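Esterase (Xanthomonas oryzae pv. oryzae, PDB 3H2G) hydrolyses ester bonds as a rice cell wall-degrading enzyme that the pathogen uses in virulence, probably through the serine-hydrolase chemistry of an alpha/beta hydrolase. Local coordinates at residues Glu59-Ser64 / Ser131-His136; Pro2-Leu7 / Ala52-Glu57; Ala93-Lys98 / Gly122-Gly127; Tyr135-His140 / Gln243-Asn248. All blocks are in the same frame, centred on the assembly; numbering follows the deposited sequence.

Contact 1: Glu59-Ser64 / Ser131-His136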
loop_
_atom_site.group_PDB
_atom_site.type_symbol
_atom_site.label_atom_id
_atom_site.label_comp_id
_atom_site.label_asym_id
_atom_site.label_seq_id
_atom_site.Cartn_x
_atom_site.Cartn_y
_atom_site.Cartn_z
ATOM N N GLU A 59 -20.830 -5.009 -3.933
ATOM C CA GLU A 59 -21.900 -4.021 -3.909
ATOM C C GLU A 59 -21.351 -2.634 -4.246
ATOM O O GLU A 59 -20.155 -2.383 -4.122
ATOM C CB GLU A 59 -22.564 -3.987 -2.525
ATOM C CG GLU A 59 -21.773 -3.225 -1.464
ATOM C CD GLU A 59 -20.692 -4.053 -0.793
ATOM O OE1 GLU A 59 -20.096 -4.937 -1.448
ATOM O OE2 GLU A 59 -20.425 -3.802 0.399
ATOM N N PRO A 60 -22.222 -1.714 -4.686
ATOM C CA PRO A 60 -21.733 -0.373 -5.017
ATOM C C PRO A 60 -21.147 0.373 -3.820
ATOM O O PRO A 60 -21.645 0.275 -2.693
ATOM C CB PRO A 60 -22.968 0.317 -5.604
ATOM C CG PRO A 60 -24.113 -0.423 -4.986
ATOM C CD PRO A 60 -23.648 -1.853 -5.020
ATOM N N ALA A 61 -20.074 1.110 -4.084
ATOM C CA ALA A 61 -19.388 1.892 -3.063
ATOM C C ALA A 61 -18.651 3.020 -3.773
ATOM O O ALA A 61 -18.565 3.029 -5.001
ATOM C CB ALA A 61 -18.397 1.013 -2.313
ATOM N N THR A 62 -18.134 3.975 -3.009
ATOM C CA THR A 62 -17.387 5.084 -3.591
ATOM C C THR A 62 -16.021 5.147 -2.924
ATOM O O THR A 62 -15.806 4.549 -1.866
ATOM C CB THR A 62 -18.087 6.442 -3.366
ATOM O OG1 THR A 62 -18.096 6.746 -1.966
ATOM C CG2 THR A 62 -19.518 6.402 -3.888
ATOM N N ALA A 63 -15.104 5.870 -3.554
ATOM C CA ALA A 63 -13.754 6.035 -3.034
ATOM C C ALA A 63 -13.161 7.307 -3.616
ATOM O O ALA A 63 -13.691 7.869 -4.577
ATOM C CB ALA A 63 -12.888 4.831 -3.413
ATOM N N SER A 64 -12.063 7.765 -3.027
ATOM C CA SER A 64 -11.398 8.965 -3.507
ATOM C C SER A 64 -9.994 8.587 -3.962
ATOM O O SER A 64 -9.538 7.464 -3.731
ATOM C CB SER A 64 -11.349 10.027 -2.400
ATOM O OG SER A 64 -10.703 9.543 -1.231
ATOM N N SER A 131 -14.346 8.041 0.816
ATOM C CA SER A 131 -15.123 6.823 0.595
ATOM C C SER A 131 -16.318 6.703 1.537
ATOM O O SER A 131 -16.255 7.123 2.695
ATOM C CB SER A 131 -14.230 5.593 0.758
ATOM O OG SER A 131 -14.990 4.400 0.669
ATOM N N ASN A 132 -17.407 6.124 1.039
ATOM C CA ASN A 132 -18.599 5.944 1.859
ATOM C C ASN A 132 -18.618 4.602 2.589
ATOM O O ASN A 132 -19.592 4.279 3.268
ATOM C CB ASN A 132 -19.874 6.092 1.009
ATOM C CG ASN A 132 -20.007 5.023 -0.068
ATOM O OD1 ASN A 132 -19.144 4.151 -0.226
ATOM N ND2 ASN A 132 -21.105 5.089 -0.824
ATOM N N TYR A 133 -17.545 3.825 2.470
ATOM C CA TYR A 133 -17.496 2.522 3.135
ATOM C C TYR A 133 -17.349 2.678 4.653
ATOM O O TYR A 133 -16.563 3.494 5.130
ATOM C CB TYR A 133 -16.351 1.672 2.569
ATOM C CG TYR A 133 -16.763 0.245 2.264
ATOM C CD1 TYR A 133 -17.795 -0.025 1.361
ATOM C CD2 TYR A 133 -16.130 -0.834 2.884
ATOM C CE1 TYR A 133 -18.188 -1.336 1.083
ATOM C CE2 TYR A 133 -16.515 -2.149 2.615
ATOM C CZ TYR A 133 -17.545 -2.392 1.715
ATOM O OH TYR A 133 -17.933 -3.684 1.457
ATOM N N ALA A 134 -18.107 1.878 5.400
ATOM C CA ALA A 134 -18.116 1.935 6.863
ATOM C C ALA A 134 -16.824 1.549 7.577
ATOM O O ALA A 134 -16.637 1.885 8.747
ATOM C CB ALA A 134 -19.273 1.092 7.400
ATOM N N TYR A 135 -15.939 0.832 6.894
ATOM C CA TYR A 135 -14.667 0.434 7.493
ATOM C C TYR A 135 -13.641 0.291 6.382
ATOM O O TYR A 135 -13.989 0.372 5.207
ATOM C CB TYR A 135 -14.798 -0.914 8.222
ATOM C CG TYR A 135 -15.176 -2.071 7.317
ATOM C CD1 TYR A 135 -16.510 -2.316 6.982
ATOM C CD2 TYR A 135 -14.196 -2.904 6.770
ATOM C CE1 TYR A 135 -16.858 -3.363 6.123
ATOM C CE2 TYR A 135 -14.532 -3.950 5.910
ATOM C CZ TYR A 135 -15.863 -4.172 5.590
ATOM O OH TYR A 135 -16.192 -5.193 4.725
ATOM N N HIS A 136 -12.378 0.096 6.744
ATOM C CA HIS A 136 -11.354 -0.105 5.726
ATOM C C HIS A 136 -10.913 -1.560 5.735
ATOM O O HIS A 136 -10.463 -2.073 6.764
ATOM C CB HIS A 136 -10.119 0.769 5.951
ATOM C CG HIS A 136 -8.993 0.436 5.020
ATOM N ND1 HIS A 136 -7.749 0.035 5.461
ATOM C CD2 HIS A 136 -8.957 0.351 3.669
ATOM C CE1 HIS A 136 -6.998 -0.287 4.422
ATOM N NE2 HIS A 136 -7.708 -0.105 3.323
#
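Ala-63 and Ser-131 bring their CA atoms to 4.0 Å where the start of strand 60-71 passes the irregular loop between strand 119-123 and helix 141-162, in the antiparallel part of the mixed sheet of this alpha/beta-hydrolase fold. With no ladder between the segments, side chains of the loop take over the strand's polar groups. Asn-132 holds Thr-62 at two points: its OD1 accepts from Thr-62 N at 3.0 Å, the donor standing above the carbonyl plane, while its own backbone N makes a weak bond to Thr-62 OG1. The two side chains cross at about a right angle; Asn-132 CG lies between its backbone N and carbonyl carbon (chi1 64°), from where OD1 reaches the strand. Ser-131 OG gives its hydrogen to Thr-62 O at 2.7 Å and accepts from Tyr-133 N at 3.2 Å, an ST turn; Gly-127 N is a further partner. Beyond it the Tyr-133 ring has Ala-61 CB 3.9 Å from its CD1, and both side chains also rest on Leu-126. The Glu-59 chain bends at chi2 (-84°), and its carboxylate, at the edge of the Tyr-133 ring, accepts a hydrogen bond from the phenol: Tyr-133 OH meets the syn side of Glu-59 OE2 at 2.7 Å and itself accepts from Val-56 N.

Contact 2: Pro2-Leu7 / Ala52-Glu57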
loop_
_atom_site.group_PDB
_atom_site.type_symbol
_atom_site.label_atom_id
_atom_site.label_comp_id
_atom_site.label_asym_id
_atom_site.label_seq_id
_atom_site.Cartn_x
_atom_site.Cartn_y
_atom_site.Cartn_z
ATOM N N PRO A 2 -23.987 3.259 -10.744
ATOM C CA PRO A 2 -22.901 3.710 -11.647
ATOM C C PRO A 2 -21.922 2.570 -11.922
ATOM O O PRO A 2 -21.627 1.769 -11.037
ATOM C CB PRO A 2 -22.194 4.864 -10.951
ATOM C CG PRO A 2 -23.277 5.356 -9.983
ATOM C CD PRO A 2 -23.992 4.081 -9.522
ATOM N N ALA A 3 -21.423 2.502 -13.152
ATOM C CA ALA A 3 -20.475 1.462 -13.536
ATOM C C ALA A 3 -19.133 1.681 -12.845
ATOM O O ALA A 3 -18.733 2.820 -12.603
ATOM C CB ALA A 3 -20.285 1.466 -15.045
ATOM N N ARG A 4 -18.442 0.588 -12.532
ATOM C CA ARG A 4 -17.140 0.669 -11.875
ATOM C C ARG A 4 -16.200 1.594 -12.642
ATOM O O ARG A 4 -16.085 1.498 -13.865
ATOM C CB ARG A 4 -16.503 -0.723 -11.771
ATOM C CG ARG A 4 -17.182 -1.666 -10.790
ATOM C CD ARG A 4 -16.414 -2.977 -10.671
ATOM N NE ARG A 4 -15.010 -2.761 -10.323
ATOM C CZ ARG A 4 -14.112 -3.733 -10.196
ATOM N NH1 ARG A 4 -14.469 -4.997 -10.385
ATOM N NH2 ARG A 4 -12.854 -3.443 -9.891
ATOM N N GLY A 5 -15.532 2.488 -11.920
ATOM C CA GLY A 5 -14.608 3.408 -12.558
ATOM C C GLY A 5 -15.211 4.746 -12.946
ATOM O O GLY A 5 -14.490 5.658 -13.358
ATOM N N THR A 6 -16.529 4.877 -12.829
ATOM C CA THR A 6 -17.192 6.131 -13.177
ATOM C C THR A 6 -16.647 7.290 -12.343
ATOM O O THR A 6 -16.545 7.189 -11.119
ATOM C CB THR A 6 -18.725 6.045 -12.963
ATOM O OG1 THR A 6 -19.287 5.098 -13.881
ATOM C CG2 THR A 6 -19.377 7.404 -13.190
ATOM N N LEU A 7 -16.293 8.385 -13.012
ATOM C CA LEU A 7 -15.767 9.570 -12.334
ATOM C C LEU A 7 -16.931 10.400 -11.792
ATOM O O LEU A 7 -17.746 10.912 -12.563
ATOM C CB LEU A 7 -14.948 10.418 -13.311
ATOM C CG LEU A 7 -14.320 11.704 -12.763
ATOM C CD1 LEU A 7 -13.197 11.358 -11.791
ATOM C CD2 LEU A 7 -13.783 12.540 -13.912
ATOM N N ALA A 52 -16.865 5.730 -8.553
ATOM C CA ALA A 52 -17.696 4.595 -8.203
ATOM C C ALA A 52 -16.832 3.341 -8.262
ATOM O O ALA A 52 -16.010 3.184 -9.164
ATOM C CB ALA A 52 -18.862 4.479 -9.187
ATOM N N THR A 53 -17.018 2.451 -7.293
ATOM C CA THR A 53 -16.264 1.206 -7.253
ATOM C C THR A 53 -17.120 0.164 -6.543
ATOM O O THR A 53 -18.336 0.336 -6.435
ATOM C CB THR A 53 -14.912 1.405 -6.522
ATOM O OG1 THR A 53 -14.127 0.211 -6.630
ATOM C CG2 THR A 53 -15.135 1.748 -5.053
ATOM N N ILE A 54 -16.509 -0.917 -6.067
ATOM C CA ILE A 54 -17.272 -1.957 -5.382
ATOM C C ILE A 54 -16.770 -2.252 -3.980
ATOM O O ILE A 54 -15.606 -2.007 -3.657
ATOM C CB ILE A 54 -17.256 -3.291 -6.165
ATOM C CG1 ILE A 54 -15.815 -3.677 -6.506
ATOM C CG2 ILE A 54 -18.122 -3.174 -7.417
ATOM C CD1 ILE A 54 -15.664 -5.079 -7.072
ATOM N N GLY A 55 -17.668 -2.779 -3.152
ATOM C CA GLY A 55 -17.319 -3.148 -1.794
ATOM C C GLY A 55 -16.778 -4.566 -1.809
ATOM O O GLY A 55 -16.591 -5.148 -2.881
ATOM N N VAL A 56 -16.540 -5.139 -0.633
ATOM C CA VAL A 56 -15.992 -6.488 -0.554
ATOM C C VAL A 56 -16.969 -7.565 -1.010
ATOM O O VAL A 56 -16.567 -8.698 -1.273
ATOM C CB VAL A 56 -15.508 -6.819 0.881
ATOM C CG1 VAL A 56 -14.495 -5.772 1.344
ATOM C CG2 VAL A 56 -16.687 -6.879 1.838
ATOM N N GLU A 57 -18.249 -7.216 -1.099
ATOM C CA GLU A 57 -19.264 -8.170 -1.536
ATOM C C GLU A 57 -19.716 -7.830 -2.952
ATOM O O GLU A 57 -20.725 -8.343 -3.434
ATOM C CB GLU A 57 -20.469 -8.148 -0.590
ATOM C CG GLU A 57 -20.172 -8.599 0.837
ATOM C CD GLU A 57 -19.508 -9.964 0.894
ATOM O OE1 GLU A 57 -19.907 -10.856 0.118
ATOM O OE2 GLU A 57 -18.591 -10.152 1.722
#
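Arg-4 lies across Ile-54, joining the N-terminal loop that leads into edge strand 7-16 to the end of the neighbouring strand 43-54. From CB the Arg-4 chain leaves with CG anti to the carbonyl carbon (chi1 -70°). CG comes within 3.8 Å of Ile-54 CG2, and Arg-4 CD is slightly nearer the same methyl. The chain then bends at chi3, and Arg-4 NE lies 4.0 Å from Ile-54 CG1. At the tip, Arg-4 NH1 is 3.5 Å from Ile-54 CD1, which sits over one face of the guanidinium, toward its rim. The polar side of the group has another partner: NE makes a salt bridge with Asp-150 of helix 141-162, whose OD1 also binds Thr-53 OG1. The backbone is pinned by two bonds, Gly-5 N to Ala-52 O at 2.9 Å and Ala-52 N to Thr-6 O at 3.0 Å. Between them, Ala-52 CB faces the loop and touches Pro-2 CB at 3.8 Å. Ala-3 to Thr-6 form a type II turn with Gly-5 at positive phi, and Ala-3 O accepts from both Thr-6 N and Thr-6 OG1, the hydroxyl at 2.7 Å. The chemistry is thus divided: main-chain bonds fix the loop beside the strand, while the arginine lends its aliphatic stem and one flat face to isoleucine and directs its charge to a carboxylate that probably stabilises it.

Contact 3: Ala93-Lys98 / Gly122-Gly127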
loop_
_atom_site.group_PDB
_atom_site.type_symbol
_atom_site.label_atom_id
_atom_site.label_comp_id
_atom_site.label_asym_id
_atom_site.label_seq_id
_atom_site.Cartn_x
_atom_site.Cartn_y
_atom_site.Cartn_z
ATOM N N ALA A 93 -10.425 9.931 7.721
ATOM C CA ALA A 93 -10.606 11.063 6.808
ATOM C C ALA A 93 -9.433 11.418 5.893
ATOM O O ALA A 93 -9.593 12.198 4.954
ATOM C CB ALA A 93 -11.014 12.297 7.613
ATOM N N GLN A 94 -8.264 10.847 6.159
ATOM C CA GLN A 94 -7.066 11.144 5.380
ATOM C C GLN A 94 -7.184 10.961 3.867
ATOM O O GLN A 94 -7.598 9.906 3.385
ATOM C CB GLN A 94 -5.897 10.299 5.889
ATOM C CG GLN A 94 -4.552 10.725 5.330
ATOM C CD GLN A 94 -4.229 12.164 5.668
ATOM O OE1 GLN A 94 -4.331 12.578 6.820
ATOM N NE2 GLN A 94 -3.839 12.936 4.661
ATOM N N GLU A 95 -6.808 12.004 3.132
ATOM C CA GLU A 95 -6.818 11.992 1.668
ATOM C C GLU A 95 -5.388 12.273 1.194
ATOM O O GLU A 95 -4.802 13.296 1.553
ATOM C CB GLU A 95 -7.742 13.084 1.128
ATOM C CG GLU A 95 -9.214 12.909 1.460
ATOM C CD GLU A 95 -10.016 14.164 1.165
ATOM O OE1 GLU A 95 -9.819 14.759 0.084
ATOM O OE2 GLU A 95 -10.845 14.552 2.010
ATOM N N GLN A 96 -4.825 11.377 0.389
ATOM C CA GLN A 96 -3.460 11.568 -0.102
ATOM C C GLN A 96 -3.253 12.894 -0.831
ATOM O O GLN A 96 -2.229 13.554 -0.655
ATOM C CB GLN A 96 -3.063 10.444 -1.055
ATOM C CG GLN A 96 -3.016 9.065 -0.445
ATOM C CD GLN A 96 -2.715 8.016 -1.490
ATOM O OE1 GLN A 96 -1.560 7.805 -1.864
ATOM N NE2 GLN A 96 -3.760 7.371 -1.991
ATOM N N ALA A 97 -4.218 13.271 -1.664
ATOM C CA ALA A 97 -4.121 14.504 -2.438
ATOM C C ALA A 97 -3.953 15.733 -1.552
ATOM O O ALA A 97 -3.092 16.577 -1.802
ATOM C CB ALA A 97 -5.348 14.662 -3.329
ATOM N N LYS A 98 -4.773 15.833 -0.515
ATOM C CA LYS A 98 -4.688 16.975 0.385
ATOM C C LYS A 98 -3.419 16.944 1.230
ATOM O O LYS A 98 -2.891 17.992 1.603
ATOM C CB LYS A 98 -5.936 17.040 1.269
ATOM C CG LYS A 98 -7.169 17.492 0.493
ATOM C CD LYS A 98 -8.370 17.726 1.389
ATOM C CE LYS A 98 -9.507 18.383 0.614
ATOM N NZ LYS A 98 -9.988 17.549 -0.520
ATOM N N GLY A 122 -3.438 7.100 -7.346
ATOM C CA GLY A 122 -3.542 6.286 -6.150
ATOM C C GLY A 122 -4.921 6.395 -5.527
ATOM O O GLY A 122 -5.499 7.477 -5.474
ATOM N N SER A 123 -5.464 5.268 -5.085
ATOM C CA SER A 123 -6.768 5.264 -4.437
ATOM C C SER A 123 -6.531 5.429 -2.949
ATOM O O SER A 123 -5.520 4.962 -2.434
ATOM C CB SER A 123 -7.486 3.933 -4.674
ATOM O OG SER A 123 -8.641 3.830 -3.854
ATOM N N ASP A 124 -7.447 6.098 -2.254
ATOM C CA ASP A 124 -7.300 6.240 -0.814
ATOM C C ASP A 124 -7.772 4.945 -0.155
ATOM O O ASP A 124 -7.579 4.745 1.042
ATOM C CB ASP A 124 -8.105 7.434 -0.293
ATOM C CG ASP A 124 -7.446 8.761 -0.620
ATOM O OD1 ASP A 124 -6.217 8.872 -0.417
ATOM O OD2 ASP A 124 -8.146 9.690 -1.072
ATOM N N TYR A 125 -8.374 4.069 -0.963
ATOM C CA TYR A 125 -8.895 2.767 -0.523
ATOM C C TYR A 125 -10.309 2.874 0.039
ATOM O O TYR A 125 -10.752 3.951 0.429
ATOM C CB TYR A 125 -8.016 2.139 0.568
ATOM C CG TYR A 125 -6.586 1.812 0.192
ATOM C CD1 TYR A 125 -5.637 1.573 1.187
ATOM C CD2 TYR A 125 -6.182 1.719 -1.142
ATOM C CE1 TYR A 125 -4.325 1.251 0.872
ATOM C CE2 TYR A 125 -4.860 1.391 -1.470
ATOM C CZ TYR A 125 -3.940 1.160 -0.454
ATOM O OH TYR A 125 -2.635 0.831 -0.751
ATOM N N LEU A 126 -11.010 1.743 0.089
ATOM C CA LEU A 126 -12.358 1.715 0.641
ATOM C C LEU A 126 -12.306 2.092 2.119
ATOM O O LEU A 126 -11.415 1.653 2.843
ATOM C CB LEU A 126 -12.965 0.311 0.524
ATOM C CG LEU A 126 -13.457 -0.217 -0.825
ATOM C CD1 LEU A 126 -14.028 -1.615 -0.629
ATOM C CD2 LEU A 126 -14.528 0.705 -1.385
ATOM N N GLY A 127 -13.257 2.908 2.561
ATOM C CA GLY A 127 -13.311 3.286 3.962
ATOM C C GLY A 127 -12.402 4.415 4.409
ATOM O O GLY A 127 -12.417 4.784 5.582
HETATM O O HOH W 1 -5.668 8.099 2.250
HETATM O O HOH W 2 -6.751 11.844 -2.228
#
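The Asp-124 carboxylate and the Gln-96 amide stand with their planes 65° apart, their side chains sliding past each other in opposite directions. Two N-H groups converge on Asp-124 OD1 from opposite faces of the carboxylate. Gln-96 N comes on the syn side at 3.0 Å, in a nearly straight bond (175°). Gln-96 NE2 arrives from above the carboxylate plane at 3.3 Å, although Asp-124 OD1 lies almost in the amide's own plane. Gln-96 CG, anti to the carbonyl carbon (chi1 -63°), packs 3.2 Å from Asp-124 OD1. Water 1 adds another donor to this oxygen and links it to Gln-94 O. Asp-124 OD2 accepts from Ser-64 OG and from water 2, which takes the hydrogen of Ala-97 N at 3.0 Å. The carboxylate therefore meets the first turn of helix 96-102 directly at one N-H and through water at the next, and the helix N terminus would favour its negative charge. Glu-95, at the N-cap position, forms a salt bridge through OE1 with Lys-98 NZ at 2.9 Å. Such a carboxylate at first-turn N-H groups, supplied by segment 122-127, is a tertiary form of helix N-terminal stabilisation, here fastening helix 96-102 to the central sheet of the alpha/beta-hydrolase fold.

Contact 4: Tyr135-His140 / Gln243-Asn248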
loop_
_atom_site.group_PDB
_atom_site.type_symbol
_atom_site.label_atom_id
_atom_site.label_comp_id
_atom_site.label_asym_id
_atom_site.label_seq_id
_atom_site.Cartn_x
_atom_site.Cartn_y
_atom_site.Cartn_z
ATOM N N TYR A 135 -15.939 0.832 6.894
ATOM C CA TYR A 135 -14.667 0.434 7.493
ATOM C C TYR A 135 -13.641 0.291 6.382
ATOM O O TYR A 135 -13.989 0.372 5.207
ATOM C CB TYR A 135 -14.798 -0.914 8.222
ATOM C CG TYR A 135 -15.176 -2.071 7.317
ATOM C CD1 TYR A 135 -16.510 -2.316 6.982
ATOM C CD2 TYR A 135 -14.196 -2.904 6.770
ATOM C CE1 TYR A 135 -16.858 -3.363 6.123
ATOM C CE2 TYR A 135 -14.532 -3.950 5.910
ATOM C CZ TYR A 135 -15.863 -4.172 5.590
ATOM O OH TYR A 135 -16.192 -5.193 4.725
ATOM N N HIS A 136 -12.378 0.096 6.744
ATOM C CA HIS A 136 -11.354 -0.105 5.726
ATOM C C HIS A 136 -10.913 -1.560 5.735
ATOM O O HIS A 136 -10.463 -2.073 6.764
ATOM C CB HIS A 136 -10.119 0.769 5.951
ATOM C CG HIS A 136 -8.993 0.436 5.020
ATOM N ND1 HIS A 136 -7.749 0.035 5.461
ATOM C CD2 HIS A 136 -8.957 0.351 3.669
ATOM C CE1 HIS A 136 -6.998 -0.287 4.422
ATOM N NE2 HIS A 136 -7.708 -0.105 3.323
ATOM N N PRO A 137 -11.057 -2.253 4.592
ATOM C CA PRO A 137 -10.655 -3.661 4.494
ATOM C C PRO A 137 -9.129 -3.741 4.422
ATOM O O PRO A 137 -8.553 -3.991 3.362
ATOM C CB PRO A 137 -11.315 -4.125 3.192
ATOM C CG PRO A 137 -12.464 -3.163 3.003
ATOM C CD PRO A 137 -11.844 -1.854 3.413
ATOM N N TYR A 138 -8.485 -3.507 5.557
ATOM C CA TYR A 138 -7.031 -3.534 5.660
ATOM C C TYR A 138 -6.454 -4.884 5.215
ATOM O O TYR A 138 -6.894 -5.935 5.669
ATOM C CB TYR A 138 -6.638 -3.229 7.113
ATOM C CG TYR A 138 -5.154 -3.103 7.386
ATOM C CD1 TYR A 138 -4.350 -2.256 6.624
ATOM C CD2 TYR A 138 -4.565 -3.798 8.443
ATOM C CE1 TYR A 138 -2.991 -2.100 6.912
ATOM C CE2 TYR A 138 -3.208 -3.647 8.740
ATOM C CZ TYR A 138 -2.430 -2.799 7.970
ATOM O OH TYR A 138 -1.089 -2.654 8.257
ATOM N N LEU A 139 -5.480 -4.835 4.308
ATOM C CA LEU A 139 -4.807 -6.029 3.794
ATOM C C LEU A 139 -5.716 -7.039 3.092
ATOM O O LEU A 139 -5.425 -8.241 3.066
ATOM C CB LEU A 139 -4.032 -6.712 4.929
ATOM C CG LEU A 139 -2.911 -5.841 5.514
ATOM C CD1 LEU A 139 -2.331 -6.492 6.766
ATOM C CD2 LEU A 139 -1.831 -5.634 4.461
ATOM N N HIS A 140 -6.809 -6.542 2.518
ATOM C CA HIS A 140 -7.755 -7.381 1.789
ATOM C C HIS A 140 -7.426 -7.250 0.301
ATOM O O HIS A 140 -7.787 -6.266 -0.343
ATOM C CB HIS A 140 -9.191 -6.914 2.053
ATOM C CG HIS A 140 -10.232 -7.752 1.381
ATOM N ND1 HIS A 140 -11.162 -7.224 0.510
ATOM C CD2 HIS A 140 -10.497 -9.078 1.455
ATOM C CE1 HIS A 140 -11.954 -8.190 0.078
ATOM N NE2 HIS A 140 -11.572 -9.324 0.636
ATOM N N GLN A 243 -12.315 -8.966 10.673
ATOM C CA GLN A 243 -13.612 -9.290 11.260
ATOM C C GLN A 243 -14.704 -8.563 10.466
ATOM O O GLN A 243 -15.748 -9.136 10.173
ATOM C CB GLN A 243 -13.660 -8.867 12.735
ATOM C CG GLN A 243 -15.058 -8.905 13.364
ATOM C CD GLN A 243 -15.757 -10.241 13.176
ATOM O OE1 GLN A 243 -15.142 -11.296 13.308
ATOM N NE2 GLN A 243 -17.053 -10.199 12.876
ATOM N N HIS A 244 -14.458 -7.305 10.108
ATOM C CA HIS A 244 -15.435 -6.538 9.333
ATOM C C HIS A 244 -15.645 -7.180 7.966
ATOM O O HIS A 244 -16.774 -7.355 7.502
ATOM C CB HIS A 244 -14.956 -5.101 9.103
ATOM C CG HIS A 244 -15.002 -4.229 10.319
ATOM N ND1 HIS A 244 -16.140 -4.069 11.081
ATOM C CD2 HIS A 244 -14.065 -3.420 10.868
ATOM C CE1 HIS A 244 -15.901 -3.198 12.045
ATOM N NE2 HIS A 244 -14.650 -2.789 11.939
ATOM N N THR A 245 -14.536 -7.519 7.320
ATOM C CA THR A 245 -14.562 -8.110 5.989
ATOM C C THR A 245 -15.156 -9.513 5.920
ATOM O O THR A 245 -16.047 -9.773 5.110
ATOM C CB THR A 245 -13.136 -8.159 5.391
ATOM O OG1 THR A 245 -12.573 -6.839 5.389
ATOM C CG2 THR A 245 -13.166 -8.702 3.961
ATOM N N TYR A 246 -14.672 -10.413 6.773
ATOM C CA TYR A 246 -15.138 -11.796 6.757
ATOM C C TYR A 246 -16.179 -12.173 7.801
ATOM O O TYR A 246 -16.831 -13.211 7.673
ATOM C CB TYR A 246 -13.945 -12.751 6.869
ATOM C CG TYR A 246 -12.985 -12.646 5.713
ATOM C CD1 TYR A 246 -11.813 -11.894 5.817
ATOM C CD2 TYR A 246 -13.264 -13.270 4.494
ATOM C CE1 TYR A 246 -10.944 -11.763 4.737
ATOM C CE2 TYR A 246 -12.399 -13.146 3.406
ATOM C CZ TYR A 246 -11.242 -12.392 3.536
ATOM O OH TYR A 246 -10.384 -12.270 2.463
ATOM N N LYS A 247 -16.319 -11.344 8.831
ATOM C CA LYS A 247 -17.292 -11.584 9.893
ATOM C C LYS A 247 -17.236 -13.017 10.409
ATOM O O LYS A 247 -18.272 -13.660 10.599
ATOM C CB LYS A 247 -18.700 -11.271 9.373
ATOM C CG LYS A 247 -18.892 -9.808 8.998
ATOM C CD LYS A 247 -20.280 -9.541 8.448
ATOM C CE LYS A 247 -20.559 -8.047 8.391
ATOM N NZ LYS A 247 -19.510 -7.305 7.636
ATOM N N ASN A 248 -16.026 -13.514 10.654
ATOM C CA ASN A 248 -15.871 -14.888 11.117
ATOM C C ASN A 248 -14.859 -15.086 12.240
ATOM O O ASN A 248 -14.391 -16.200 12.460
ATOM C CB ASN A 248 -15.490 -15.785 9.933
ATOM C CG ASN A 248 -14.162 -15.398 9.313
ATOM O OD1 ASN A 248 -13.516 -14.436 9.743
ATOM N ND2 ASN A 248 -13.744 -16.147 8.297
HETATM O O HOH W 3 -9.555 -6.872 5.811
#
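Tyr-135 and His-244 form an offset stack, centroids 4.8 Å apart and planes at 25°, where the loop before helix 141-162 packs on the last turn of helix 231-246 in this alpha/beta-hydrolase fold. The side chains slide past each other in opposite directions, so that each CB lies over the other's ring. His-244 CB sits over the centre of the phenol ring, 3.4 Å from the Tyr-135 centroid, whereas Tyr-135 CB stands over the imidazole of His-244 toward its rim. Tyr-135 CG, between its backbone N and carbonyl carbon (chi1 62°), starts the ring toward the helix. Thr-245 fills the next position with both its branches. Its OG1 lies at the edge of the Tyr-135 ring, 3.5 Å from CE2, and also near Pro-137 CB; its CG2 makes a CH-pi contact over one face of His-140, 3.8 Å from the ring centroid. Farther out, Thr-245 OG1 is bonded to Ala-241 O, one turn back in the helix, and water 3 joins it to Tyr-138 O. His-140, the N-cap residue of helix 141-162, is positioned by the bond between its ND1 and Ser-143 OG, and Val-56 packs against Tyr-135, Pro-137 and His-140. Tyr-246 OH, which is hydrogen-bonded to Asn-317 ND2, comes to the edge of the imidazole, 3.3 Å from His-140 CD2.

From the N terminus, contact 2 closes first, when the end of strand 43-54 returns to residues 2-7. Contact 1 opens just afterwards on strand 60-71, the next strand in chain and sheet, and closes at 131-136; contact 3 is nested inside that loop, tying helix 96-102 to strand 119-123, which neighbours strand 60-71. Contact 4 starts on Tyr-135 and His-136, where contact 1 ends, and reaches across about 100 residues to helix 231-246. Ala-61 O to Thr-53 N joins contacts 1 and 2, contacts 1 and 3 meet where Tyr-133 CB and His-136 pack on residues 125-127, and Val-56 of contact 2 packs on contact 4, linking the sheet's N-terminal strands to helix 231-246.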